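Local atomic coordinates of aminoglycoside 6-adenylyltransferase (Bacillus subtilis, PDB entry 2PBE), a protein that adenylates streptomycin on its 6-hydroxyl with ATP, or guanylylates it with GTP, and so gives the bacterium resistance to this aminoglycoside. Residues 158-161 with 162-166; 240-243 with 244-247; 248-251 with 252-255; 270-273 with 274-278. All coordinates share one frame; numbering follows the deposited sequence.

Interaction 1 of 4, residues 158-161 with 162-166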
# COMPACT_ATOMS: atom_id res chain seq x y z
N CYS A 158 14.40 -10.76 -0.25
CA CYS A 158 15.54 -10.79 -1.14
C CYS A 158 15.70 -12.19 -1.73
O CYS A 158 16.01 -12.35 -2.92
CB CYS A 158 16.81 -10.40 -0.40
SG CYS A 158 16.82 -8.70 0.19
N ASN A 159 15.46 -13.21 -0.91
CA ASN A 159 15.58 -14.59 -1.35
C ASN A 159 14.62 -14.84 -2.51
O ASN A 159 15.03 -15.27 -3.58
CB ASN A 159 15.27 -15.52 -0.18
CG ASN A 159 15.71 -16.95 -0.43
OD1 ASN A 159 16.75 -17.40 0.06
ND2 ASN A 159 14.92 -17.66 -1.22
N GLU A 160 13.35 -14.52 -2.29
CA GLU A 160 12.33 -14.70 -3.31
C GLU A 160 12.61 -13.90 -4.56
O GLU A 160 12.50 -14.40 -5.69
CB GLU A 160 10.96 -14.30 -2.75
CG GLU A 160 9.78 -14.50 -3.70
CD GLU A 160 9.45 -15.97 -3.96
OE1 GLU A 160 8.42 -16.24 -4.62
OE2 GLU A 160 10.21 -16.86 -3.52
N PHE A 161 12.97 -12.63 -4.36
CA PHE A 161 13.28 -11.75 -5.48
C PHE A 161 14.30 -12.36 -6.42
O PHE A 161 14.02 -12.61 -7.59
CB PHE A 161 13.85 -10.43 -4.99
CG PHE A 161 14.21 -9.48 -6.10
CD1 PHE A 161 13.20 -8.71 -6.71
CD2 PHE A 161 15.53 -9.38 -6.57
CE1 PHE A 161 13.50 -7.85 -7.78
CE2 PHE A 161 15.85 -8.51 -7.65
CZ PHE A 161 14.81 -7.74 -8.26
N TRP A 162 15.50 -12.60 -5.90
CA TRP A 162 16.56 -13.15 -6.72
C TRP A 162 16.31 -14.56 -7.22
O TRP A 162 16.69 -14.89 -8.35
CB TRP A 162 17.88 -13.06 -5.97
CG TRP A 162 18.26 -11.65 -5.68
CD1 TRP A 162 18.07 -10.97 -4.51
CD2 TRP A 162 18.84 -10.71 -6.59
NE1 TRP A 162 18.49 -9.66 -4.63
CE2 TRP A 162 18.96 -9.47 -5.89
CE3 TRP A 162 19.27 -10.79 -7.93
CZ2 TRP A 162 19.50 -8.30 -6.49
CZ3 TRP A 162 19.81 -9.61 -8.55
CH2 TRP A 162 19.92 -8.38 -7.81
N MSE A 163 15.67 -15.40 -6.41
CA MSE A 163 15.41 -16.76 -6.85
C MSE A 163 14.46 -16.81 -8.02
O MSE A 163 14.80 -17.37 -9.06
CB MSE A 163 14.86 -17.61 -5.71
CG MSE A 163 14.64 -19.09 -6.07
SE MSE A 163 16.26 -20.07 -6.66
CE MSE A 163 16.86 -20.83 -4.96
N VAL A 164 13.28 -16.23 -7.86
CA VAL A 164 12.30 -16.26 -8.93
C VAL A 164 12.87 -15.52 -10.12
O VAL A 164 12.50 -15.75 -11.28
CB VAL A 164 11.01 -15.63 -8.47
CG1 VAL A 164 10.02 -15.54 -9.62
CG2 VAL A 164 10.43 -16.45 -7.32
N SER A 165 13.79 -14.61 -9.83
CA SER A 165 14.43 -13.83 -10.86
C SER A 165 15.14 -14.72 -11.88
O SER A 165 15.17 -14.41 -13.08
CB SER A 165 15.42 -12.87 -10.22
OG SER A 165 15.96 -12.02 -11.20
N THR A 166 15.72 -15.83 -11.41
CA THR A 166 16.42 -16.76 -12.30
C THR A 166 15.46 -17.46 -13.25
O THR A 166 15.87 -17.97 -14.30
CB THR A 166 17.18 -17.86 -11.55
OG1 THR A 166 16.23 -18.71 -10.89
CG2 THR A 166 18.13 -17.26 -10.55
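Phe161 and Trp162 form an edge-to-face (T-shaped) aromatic pair on helix 151-173, in the helical part of this adenylyltransferase. The edge of the Phe161 ring points at one face of the indole. The planes stand at 81°, and the ring centroid of Phe161 lies 4.8 Å from that of the five-membered ring of Trp162. The touching atom is Phe161 CD2, 3.5 Å from Trp162 CE2. The first torsions of the two residues differ. Phe161 holds CG anti to its N (chi1 179°), whereas Trp162 holds CG anti to its carbonyl carbon (chi1 -62°), and the rings meet edge to face.

Both rings are buried. Phe252 of helix 238-263 stacks on Phe161 and also meets Trp162, so the pair belongs to a larger aromatic cluster between helices. Tyr270 and Ile274 of helix 270-283 touch the indole as well.

One turn apart, Glu160 and Val164 also touch. Glu160 bends at chi2, and its OE1 lies 3.4 Å from Val164 CG2. Regular backbone bonds run alongside. Trp162 N binds Cys158 O at 3.0 Å, and this same carbonyl oxygen lies at the indole edge, near its plane, beside Trp162 CD1.

Interaction 2 of 4, residues 240-243 with 244-247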
# COMPACT_ATOMS: atom_id res chain seq x y z
N GLU A 240 13.89 -6.31 -24.69
CA GLU A 240 13.17 -5.36 -23.85
C GLU A 240 12.93 -5.97 -22.49
O GLU A 240 12.91 -5.28 -21.47
CB GLU A 240 11.83 -5.01 -24.48
CG GLU A 240 11.94 -4.24 -25.77
CD GLU A 240 12.68 -2.92 -25.60
OE1 GLU A 240 12.29 -2.16 -24.69
OE2 GLU A 240 13.63 -2.66 -26.37
N MSE A 241 12.75 -7.27 -22.50
CA MSE A 241 12.53 -8.01 -21.27
C MSE A 241 13.78 -8.05 -20.42
O MSE A 241 13.69 -7.87 -19.20
CB MSE A 241 12.07 -9.43 -21.60
CG MSE A 241 10.56 -9.55 -21.72
SE MSE A 241 9.65 -9.03 -20.06
CE MSE A 241 9.89 -10.66 -19.03
N TRP A 242 14.93 -8.29 -21.04
CA TRP A 242 16.18 -8.33 -20.30
C TRP A 242 16.36 -6.98 -19.63
O TRP A 242 16.82 -6.89 -18.49
CB TRP A 242 17.36 -8.59 -21.24
CG TRP A 242 17.57 -10.03 -21.63
CD1 TRP A 242 17.35 -10.59 -22.87
CD2 TRP A 242 18.08 -11.08 -20.81
NE1 TRP A 242 17.69 -11.92 -22.87
CE2 TRP A 242 18.14 -12.26 -21.63
CE3 TRP A 242 18.49 -11.15 -19.46
CZ2 TRP A 242 18.60 -13.51 -21.13
CZ3 TRP A 242 18.95 -12.40 -18.96
CH2 TRP A 242 19.00 -13.57 -19.81
N LYS A 243 15.99 -5.93 -20.36
CA LYS A 243 16.09 -4.56 -19.87
C LYS A 243 15.19 -4.39 -18.64
O LYS A 243 15.65 -3.92 -17.59
CB LYS A 243 15.70 -3.59 -20.99
CG LYS A 243 15.88 -2.11 -20.68
CD LYS A 243 15.80 -1.22 -21.93
CE LYS A 243 14.45 -1.26 -22.64
NZ LYS A 243 14.42 -0.26 -23.76
N SER A 244 13.93 -4.77 -18.75
CA SER A 244 13.01 -4.66 -17.63
C SER A 244 13.57 -5.37 -16.40
O SER A 244 13.54 -4.83 -15.30
CB SER A 244 11.66 -5.29 -17.98
OG SER A 244 10.93 -4.47 -18.88
N LEU A 245 14.10 -6.58 -16.60
CA LEU A 245 14.66 -7.38 -15.51
C LEU A 245 15.87 -6.74 -14.87
O LEU A 245 15.97 -6.67 -13.65
CB LEU A 245 15.05 -8.77 -16.03
CG LEU A 245 15.68 -9.67 -14.95
CD1 LEU A 245 14.64 -10.05 -13.91
CD2 LEU A 245 16.24 -10.91 -15.62
N PHE A 246 16.81 -6.29 -15.70
CA PHE A 246 17.99 -5.65 -15.15
C PHE A 246 17.61 -4.38 -14.42
O PHE A 246 18.26 -4.02 -13.45
CB PHE A 246 19.01 -5.35 -16.24
CG PHE A 246 19.60 -6.57 -16.88
CD1 PHE A 246 19.77 -7.78 -16.16
CD2 PHE A 246 20.05 -6.52 -18.21
CE1 PHE A 246 20.38 -8.91 -16.77
CE2 PHE A 246 20.67 -7.63 -18.84
CZ PHE A 246 20.83 -8.84 -18.11
N THR A 247 16.56 -3.72 -14.90
CA THR A 247 16.09 -2.49 -14.26
C THR A 247 15.59 -2.82 -12.85
O THR A 247 15.88 -2.09 -11.91
CB THR A 247 15.00 -1.80 -15.14
OG1 THR A 247 15.61 -1.36 -16.36
CG2 THR A 247 14.38 -0.59 -14.42
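Trp242 and Phe246 meet one turn apart on helix 238-263. Four residues apart, they sit on the same flank. Both place CG anti to the carbonyl carbon, with chi1 of -80° and -66°, and this carries the Phe246 ring back over the preceding turn. The rings are oblique, with planes at 35°. The closest side-chain atoms are Trp242 CE3 and Phe246 CZ, 3.6 Å apart. The Phe246 ring also lies with one face over Trp242 O, whose distance to Phe246 CG is 3.2 Å. That oxygen accepts the backbone N-H of Phe246. Tyr282 of helix 270-283 meets both rings edge-to-face.

The other flank is polar. Thr247 turns OG1 back along the helix, and this hydroxyl donates to Lys243 O at 2.8 Å. It comes from above the carbonyl plane, while Thr247 N reaches Lys243 O at 2.8 Å. Lys243 is bent at chi3, and Glu240 is bent along its length. Lys243 NZ and Glu240 OE1 meet in a salt bridge of 3.0 Å, weak as a hydrogen bond. Ser244 OG has its main partner in Ser234.

Lys243 O thus receives two bonds, and the Thr247 hydroxyl finds its acceptor within its own helix. The apolar flank faces the neighbouring helices.

Interaction 3 of 4, residues 248-251 with 252-255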
# COMPACT_ATOMS: atom_id res chain seq x y z
N CYS A 248 14.86 -3.93 -12.71
CA CYS A 248 14.39 -4.37 -11.40
C CYS A 248 15.61 -4.67 -10.52
O CYS A 248 15.60 -4.41 -9.32
CB CYS A 248 13.53 -5.61 -11.54
SG CYS A 248 11.97 -5.31 -12.41
N TYR A 249 16.65 -5.23 -11.13
CA TYR A 249 17.89 -5.55 -10.42
C TYR A 249 18.46 -4.29 -9.79
O TYR A 249 18.68 -4.22 -8.57
CB TYR A 249 18.94 -6.12 -11.38
CG TYR A 249 18.84 -7.61 -11.64
CD1 TYR A 249 17.62 -8.30 -11.41
CD2 TYR A 249 19.95 -8.35 -12.12
CE1 TYR A 249 17.51 -9.68 -11.63
CE2 TYR A 249 19.85 -9.76 -12.35
CZ TYR A 249 18.62 -10.41 -12.10
OH TYR A 249 18.49 -11.78 -12.29
N ALA A 250 18.68 -3.30 -10.65
CA ALA A 250 19.23 -2.02 -10.24
C ALA A 250 18.44 -1.40 -9.10
O ALA A 250 19.00 -0.95 -8.11
CB ALA A 250 19.25 -1.08 -11.43
N LEU A 251 17.11 -1.40 -9.24
CA LEU A 251 16.26 -0.83 -8.22
C LEU A 251 16.19 -1.65 -6.95
O LEU A 251 16.04 -1.10 -5.86
CB LEU A 251 14.87 -0.60 -8.77
CG LEU A 251 14.80 0.60 -9.72
CD1 LEU A 251 13.45 0.66 -10.40
CD2 LEU A 251 15.06 1.89 -8.93
N PHE A 252 16.29 -2.97 -7.07
CA PHE A 252 16.21 -3.80 -5.88
C PHE A 252 17.44 -3.65 -5.02
O PHE A 252 17.35 -3.71 -3.80
CB PHE A 252 16.04 -5.29 -6.22
CG PHE A 252 15.45 -6.09 -5.10
CD1 PHE A 252 14.09 -5.93 -4.78
CD2 PHE A 252 16.24 -6.96 -4.33
CE1 PHE A 252 13.50 -6.65 -3.69
CE2 PHE A 252 15.67 -7.70 -3.22
CZ PHE A 252 14.30 -7.54 -2.91
N ARG A 253 18.59 -3.48 -5.66
CA ARG A 253 19.84 -3.31 -4.92
C ARG A 253 19.68 -2.04 -4.12
O ARG A 253 19.86 -2.02 -2.90
CB ARG A 253 21.04 -3.17 -5.87
CG ARG A 253 21.37 -4.43 -6.64
CD ARG A 253 22.45 -4.21 -7.71
NE ARG A 253 22.61 -5.41 -8.53
CZ ARG A 253 22.46 -5.45 -9.85
NH1 ARG A 253 22.14 -4.36 -10.53
NH2 ARG A 253 22.62 -6.60 -10.50
N LYS A 254 19.32 -0.98 -4.83
CA LYS A 254 19.13 0.33 -4.25
C LYS A 254 18.28 0.29 -2.97
O LYS A 254 18.75 0.67 -1.90
CB LYS A 254 18.48 1.25 -5.29
CG LYS A 254 18.34 2.69 -4.82
CD LYS A 254 17.96 3.64 -5.95
CE LYS A 254 17.71 5.03 -5.38
NZ LYS A 254 17.32 6.03 -6.41
N TYR A 255 17.05 -0.20 -3.07
CA TYR A 255 16.17 -0.23 -1.91
C TYR A 255 16.46 -1.26 -0.83
O TYR A 255 16.19 -0.99 0.35
CB TYR A 255 14.72 -0.31 -2.39
CG TYR A 255 14.39 0.98 -3.10
CD1 TYR A 255 14.34 2.22 -2.39
CD2 TYR A 255 14.28 1.03 -4.52
CE1 TYR A 255 14.20 3.47 -3.07
CE2 TYR A 255 14.14 2.28 -5.22
CZ TYR A 255 14.11 3.49 -4.48
OH TYR A 255 14.03 4.71 -5.14
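Arg253 lies back along helix 238-263 over Tyr249, one turn earlier. Its chi1 of -68° puts CG beside the backbone N, and the chain then runs extended to NE. Arg253 CB packs against Tyr249 O at 3.7 Å. CG of Arg253 lies 3.3 Å from Tyr249 O, and CD follows past that oxygen. NE continues toward Asp271 of helix 270-283, with which it forms a salt bridge. Arg253 CZ lies 3.9 Å from Tyr249 CB, which sits over one face of the guanidinium. NH1 approaches the backbone at Ala250 N, and Arg253 NH2 approaches Tyr249 CD2 at 3.6 Å. NH2 also bonds to Thr275 OG1. The guanidinium and phenol planes are 83° apart, so the two groups are not stacked.

On the same turns, Leu251 and Tyr255 run side by side and point the same way, with Leu251 CD2 3.8 Å from Tyr255 CE2. The hydroxyl of Tyr255 is bonded to Glu228, which also forms a salt bridge with Lys254.

The backbone bond from Arg253 N to Tyr249 O, at 3.0 Å, is a normal helical one. This is an i to i+4 contact in a packed alpha-helical bundle, in which an arginine spans one turn of its own helix and ties it to the next helix.

Interaction 4 of 4, residues 270-273 with 274-278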
# COMPACT_ATOMS: atom_id res chain seq x y z
N TYR A 270 22.63 -12.88 -2.24
CA TYR A 270 21.83 -13.29 -3.38
C TYR A 270 22.10 -12.37 -4.57
O TYR A 270 22.15 -12.83 -5.71
CB TYR A 270 20.35 -13.26 -3.05
CG TYR A 270 19.98 -13.95 -1.75
CD1 TYR A 270 20.53 -15.21 -1.41
CD2 TYR A 270 19.02 -13.38 -0.88
CE1 TYR A 270 20.12 -15.90 -0.22
CE2 TYR A 270 18.60 -14.05 0.31
CZ TYR A 270 19.15 -15.31 0.63
OH TYR A 270 18.73 -15.99 1.75
N ASP A 271 22.24 -11.08 -4.30
CA ASP A 271 22.50 -10.08 -5.34
C ASP A 271 23.72 -10.50 -6.15
O ASP A 271 23.65 -10.82 -7.34
CB ASP A 271 22.74 -8.72 -4.67
CG ASP A 271 23.18 -7.61 -5.65
OD1 ASP A 271 23.28 -7.84 -6.87
OD2 ASP A 271 23.43 -6.47 -5.16
N GLU A 272 24.85 -10.51 -5.46
CA GLU A 272 26.12 -10.88 -6.05
C GLU A 272 26.12 -12.25 -6.73
O GLU A 272 26.61 -12.40 -7.85
CB GLU A 272 27.17 -10.85 -4.95
CG GLU A 272 28.56 -11.13 -5.38
CD GLU A 272 29.51 -11.02 -4.22
OE1 GLU A 272 29.30 -11.77 -3.23
OE2 GLU A 272 30.43 -10.17 -4.28
N GLY A 273 25.61 -13.25 -6.02
CA GLY A 273 25.56 -14.59 -6.58
C GLY A 273 24.78 -14.67 -7.88
O GLY A 273 25.25 -15.26 -8.87
N ILE A 274 23.59 -14.07 -7.90
CA ILE A 274 22.74 -14.10 -9.08
C ILE A 274 23.16 -13.14 -10.17
O ILE A 274 22.89 -13.36 -11.35
CB ILE A 274 21.26 -13.87 -8.69
CG1 ILE A 274 20.85 -14.88 -7.62
CG2 ILE A 274 20.37 -13.98 -9.91
CD1 ILE A 274 21.26 -16.35 -7.90
N THR A 275 23.82 -12.06 -9.78
CA THR A 275 24.31 -11.12 -10.76
C THR A 275 25.36 -11.88 -11.60
O THR A 275 25.30 -11.84 -12.84
CB THR A 275 24.91 -9.87 -10.04
OG1 THR A 275 23.83 -9.08 -9.52
CG2 THR A 275 25.74 -9.00 -10.99
N LYS A 276 26.31 -12.58 -10.96
CA LYS A 276 27.32 -13.34 -11.70
C LYS A 276 26.61 -14.32 -12.62
O LYS A 276 26.91 -14.43 -13.81
CB LYS A 276 28.24 -14.14 -10.77
CG LYS A 276 29.20 -13.34 -9.90
CD LYS A 276 30.14 -14.29 -9.14
CE LYS A 276 30.97 -13.56 -8.10
NZ LYS A 276 31.89 -14.49 -7.39
N TYR A 277 25.64 -15.00 -12.04
CA TYR A 277 24.87 -15.99 -12.76
C TYR A 277 24.16 -15.48 -14.01
O TYR A 277 24.52 -15.87 -15.12
CB TYR A 277 23.88 -16.62 -11.79
CG TYR A 277 22.98 -17.65 -12.44
CD1 TYR A 277 23.48 -18.92 -12.85
CD2 TYR A 277 21.61 -17.36 -12.67
CE1 TYR A 277 22.63 -19.87 -13.48
CE2 TYR A 277 20.75 -18.30 -13.29
CZ TYR A 277 21.26 -19.55 -13.69
OH TYR A 277 20.40 -20.44 -14.30
N THR A 278 23.18 -14.59 -13.86
CA THR A 278 22.49 -14.12 -15.05
C THR A 278 23.42 -13.39 -16.02
O THR A 278 23.13 -13.29 -17.22
CB THR A 278 21.27 -13.22 -14.72
OG1 THR A 278 21.62 -11.84 -14.91
CG2 THR A 278 20.81 -13.43 -13.29
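Thr275 and Asp271 meet across the first turn of helix 270-283, an i to i+4 pair in the last helix of the modelled chain. The two side chains lie side by side and point the same way. Thr275 OG1 is 3.0 Å from Asp271 OD1 and 2.8 Å from Asp271 O. The chi1 of Thr275, -73°, sets OG1 beside the backbone N and over the preceding turn. Asp271 has CG anti to its N (chi1 173°), which brings OD1 alongside.

Outside this first shell stands Arg253 of helix 238-263, which reaches both side chains of the pair. Tyr267 holds the other carboxylate oxygen, OD2, through its hydroxyl. The cationic neighbour would probably favour the charged form of Asp271.

Backbone bonds accompany the pair. Thr275 N binds Asp271 O at 2.7 Å, and Lys276 N binds Glu272 O at 3.1 Å. Glu272 and Lys276 have opposite charges, but the 5.5 Å from Glu272 OE2 to Lys276 NZ is too long for a salt bridge. At the start of the helix, the hydroxyl of Tyr270 bonds to Asp155 of helix 151-173, and Tyr270 O accepts from Ile274 N at 2.9 Å.

The four contacts lie on three helices of one bundle. Interactions 2 and 3 follow each other on helix 238-263, with centres about 12 Å apart. Interaction 1 is closest to interaction 4, at about 10 Å between centres; Trp162 CD1 reaches Tyr270 CB at 3.5 Å. Interaction 3 links to both. Its Tyr249 OH probably bonds to Ser165 OG of interaction 1, at 2.8 Å, and its Arg253 NE meets Asp271 OD1 of interaction 4 at 3.0 Å. Interaction 2 meets interactions 1 and 4 by packing: Leu245 CD1 lies 3.6 Å from Ser165 OG, and Phe246 CE1 3.7 Å from Thr278 OG1. All four are contacts within the helical part of the enzyme; none involves a ligand.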